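Local atomic coordinates of (R)-specific secondary-alkylsulfatase (Pseudomonas sp., PDB entry 4AXH), a protein that hydrolyses secondary alkyl sulfates enantioselectively with inversion of configuration, using two zinc ions, to give (S)-alcohols and sulfate. Residues P264-E269 against E273-D278. Residues are numbered along the deposited sequence; the frame is centred on the assembly and turned at random.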
loop_
_atom_site.group_PDB
_atom_site.type_symbol
_atom_site.label_atom_id
_atom_site.label_comp_id
_atom_site.label_asym_id
_atom_site.label_seq_id
_atom_site.Cartn_x
_atom_site.Cartn_y
_atom_site.Cartn_z
ATOM N N PRO A 264 -27.417 0.372 -9.030
ATOM C CA PRO A 264 -28.329 -0.019 -7.946
ATOM C C PRO A 264 -29.441 1.006 -7.663
ATOM O O PRO A 264 -29.356 2.183 -8.010
ATOM C CB PRO A 264 -27.404 -0.168 -6.739
ATOM C CG PRO A 264 -26.013 -0.101 -7.289
ATOM C CD PRO A 264 -26.089 0.728 -8.493
ATOM N N ASN A 265 -30.496 0.511 -7.037
ATOM C CA ASN A 265 -31.719 1.189 -6.642
ATOM C C ASN A 265 -31.504 1.736 -5.221
ATOM O O ASN A 265 -31.520 2.944 -5.012
ATOM C CB ASN A 265 -32.803 0.118 -6.581
ATOM C CG ASN A 265 -34.126 0.503 -7.095
ATOM O OD1 ASN A 265 -34.495 0.114 -8.195
ATOM N ND2 ASN A 265 -34.919 1.168 -6.260
ATOM N N VAL A 266 -31.306 0.824 -4.246
ATOM C CA VAL A 266 -31.146 1.111 -2.820
ATOM C C VAL A 266 -29.748 0.801 -2.263
ATOM O O VAL A 266 -29.277 -0.344 -2.326
ATOM C CB VAL A 266 -32.351 0.592 -1.963
ATOM C CG1 VAL A 266 -33.109 -0.557 -2.631
ATOM C CG2 VAL A 266 -31.968 0.263 -0.524
ATOM N N LEU A 267 -29.107 1.836 -1.705
ATOM C CA LEU A 267 -27.768 1.794 -1.117
ATOM C C LEU A 267 -27.759 1.579 0.391
ATOM O O LEU A 267 -28.437 2.306 1.111
ATOM C CB LEU A 267 -27.034 3.099 -1.443
ATOM C CG LEU A 267 -26.200 3.086 -2.722
ATOM C CD1 LEU A 267 -26.171 4.431 -3.360
ATOM C CD2 LEU A 267 -24.780 2.622 -2.434
ATOM N N ILE A 268 -26.964 0.604 0.867
ATOM C CA ILE A 268 -26.803 0.290 2.283
ATOM C C ILE A 268 -25.732 1.228 2.841
ATOM O O ILE A 268 -24.561 1.181 2.420
ATOM C CB ILE A 268 -26.507 -1.217 2.515
ATOM C CG1 ILE A 268 -27.389 -2.149 1.632
ATOM C CG2 ILE A 268 -26.553 -1.598 4.006
ATOM C CD1 ILE A 268 -28.940 -1.935 1.669
ATOM N N GLU A 269 -26.145 2.120 3.752
ATOM C CA GLU A 269 -25.259 3.156 4.283
ATOM C C GLU A 269 -24.898 3.043 5.750
ATOM O O GLU A 269 -23.846 3.562 6.161
ATOM C CB GLU A 269 -25.771 4.568 3.904
ATOM C CG GLU A 269 -25.806 4.842 2.392
ATOM C CD GLU A 269 -24.486 5.134 1.693
ATOM O OE1 GLU A 269 -23.506 5.493 2.385
ATOM O OE2 GLU A 269 -24.441 5.036 0.445
ATOM N N GLU A 273 -28.240 -2.946 8.364
ATOM C CA GLU A 273 -29.510 -2.485 7.812
ATOM C C GLU A 273 -30.424 -3.623 7.545
ATOM O O GLU A 273 -30.062 -4.544 6.816
ATOM C CB GLU A 273 -29.318 -1.672 6.513
ATOM C CG GLU A 273 -29.043 -0.201 6.744
ATOM C CD GLU A 273 -29.106 0.684 5.516
ATOM O OE1 GLU A 273 -30.035 0.495 4.700
ATOM O OE2 GLU A 273 -28.276 1.617 5.410
ATOM N N ARG A 274 -31.619 -3.562 8.127
ATOM C CA ARG A 274 -32.638 -4.591 7.942
ATOM C C ARG A 274 -33.586 -4.137 6.841
ATOM O O ARG A 274 -33.986 -2.966 6.832
ATOM C CB ARG A 274 -33.413 -4.828 9.246
ATOM C CG ARG A 274 -32.631 -5.576 10.316
ATOM C CD ARG A 274 -33.573 -6.214 11.314
ATOM N NE ARG A 274 -34.483 -7.148 10.651
ATOM C CZ ARG A 274 -34.293 -8.461 10.561
ATOM N NH1 ARG A 274 -33.236 -9.029 11.131
ATOM N NH2 ARG A 274 -35.171 -9.218 9.923
ATOM N N HIS A 275 -33.912 -5.031 5.898
ATOM C CA HIS A 275 -34.831 -4.756 4.778
ATOM C C HIS A 275 -35.654 -5.973 4.441
ATOM O O HIS A 275 -35.157 -7.104 4.476
ATOM C CB HIS A 275 -34.106 -4.316 3.511
ATOM C CG HIS A 275 -33.488 -2.977 3.618
ATOM N ND1 HIS A 275 -34.184 -1.851 3.279
ATOM C CD2 HIS A 275 -32.236 -2.633 4.000
ATOM C CE1 HIS A 275 -33.349 -0.845 3.484
ATOM N NE2 HIS A 275 -32.158 -1.272 3.909
ATOM N N THR A 276 -36.903 -5.735 4.075
ATOM C CA THR A 276 -37.815 -6.794 3.700
ATOM C C THR A 276 -38.333 -6.537 2.294
ATOM O O THR A 276 -38.641 -5.386 1.953
ATOM C CB THR A 276 -38.800 -7.143 4.860
ATOM O OG1 THR A 276 -39.726 -8.170 4.464
ATOM C CG2 THR A 276 -39.528 -5.922 5.405
ATOM N N VAL A 277 -38.297 -7.581 1.438
ATOM C CA VAL A 277 -38.702 -7.514 0.021
ATOM C C VAL A 277 -39.281 -8.858 -0.404
ATOM O O VAL A 277 -38.610 -9.879 -0.264
ATOM C CB VAL A 277 -37.563 -6.974 -0.925
ATOM C CG1 VAL A 277 -36.330 -7.873 -0.931
ATOM C CG2 VAL A 277 -38.072 -6.720 -2.347
ATOM N N ASP A 278 -40.534 -8.873 -0.875
ATOM C CA ASP A 278 -41.248 -10.088 -1.297
ATOM C C ASP A 278 -41.340 -11.151 -0.180
ATOM O O ASP A 278 -41.268 -12.358 -0.431
ATOM C CB ASP A 278 -40.699 -10.648 -2.624
ATOM C CG ASP A 278 -41.725 -11.435 -3.424
ATOM O OD1 ASP A 278 -42.933 -11.085 -3.364
ATOM O OD2 ASP A 278 -41.325 -12.385 -4.128
HETATM O O HOH W 1 -30.244 2.515 2.682
#
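One carboxylate, that of E273, joins the facing edges of two different β-sheets. In this metallo-β-lactamase fold strand 266-268 is an edge strand of one sheet and strand 272-277 an edge strand of the other, so the chain crosses from one sheet of the αβ/βα sandwich to the other here. The segments run roughly antiparallel, at 150°, but their axes stay 9.4 Å apart, too far for backbone pairing, and side chains must fill the gap. Glutamate suits the place because its chain, extended beyond CG, carries two acceptors across. OE2 of E273 accepts the backbone N-H of E269 (N to OE2 2.7 Å) from above the carboxylate plane; the N-H of K270 also bonds to OE2, gripping the turn between the strands. I268, buried, supplies the apolar filling. Its CG2, anti to the backbone N, packs 3.7 Å from E273 CB, while CD1 meets the H275 ring obliquely; its side chain also touches F284. V266 CG2 lies more loosely by the same ring. OE1 of E273 takes a bond within its own strand, from H275, two residues on and on the same side of the strand. That bond is nearly straight (171°) and lies in the imidazole plane, which favours this turn of the ring: H275 NE2 donates to the anti lone pair of E273 OE1 at 2.9 Å.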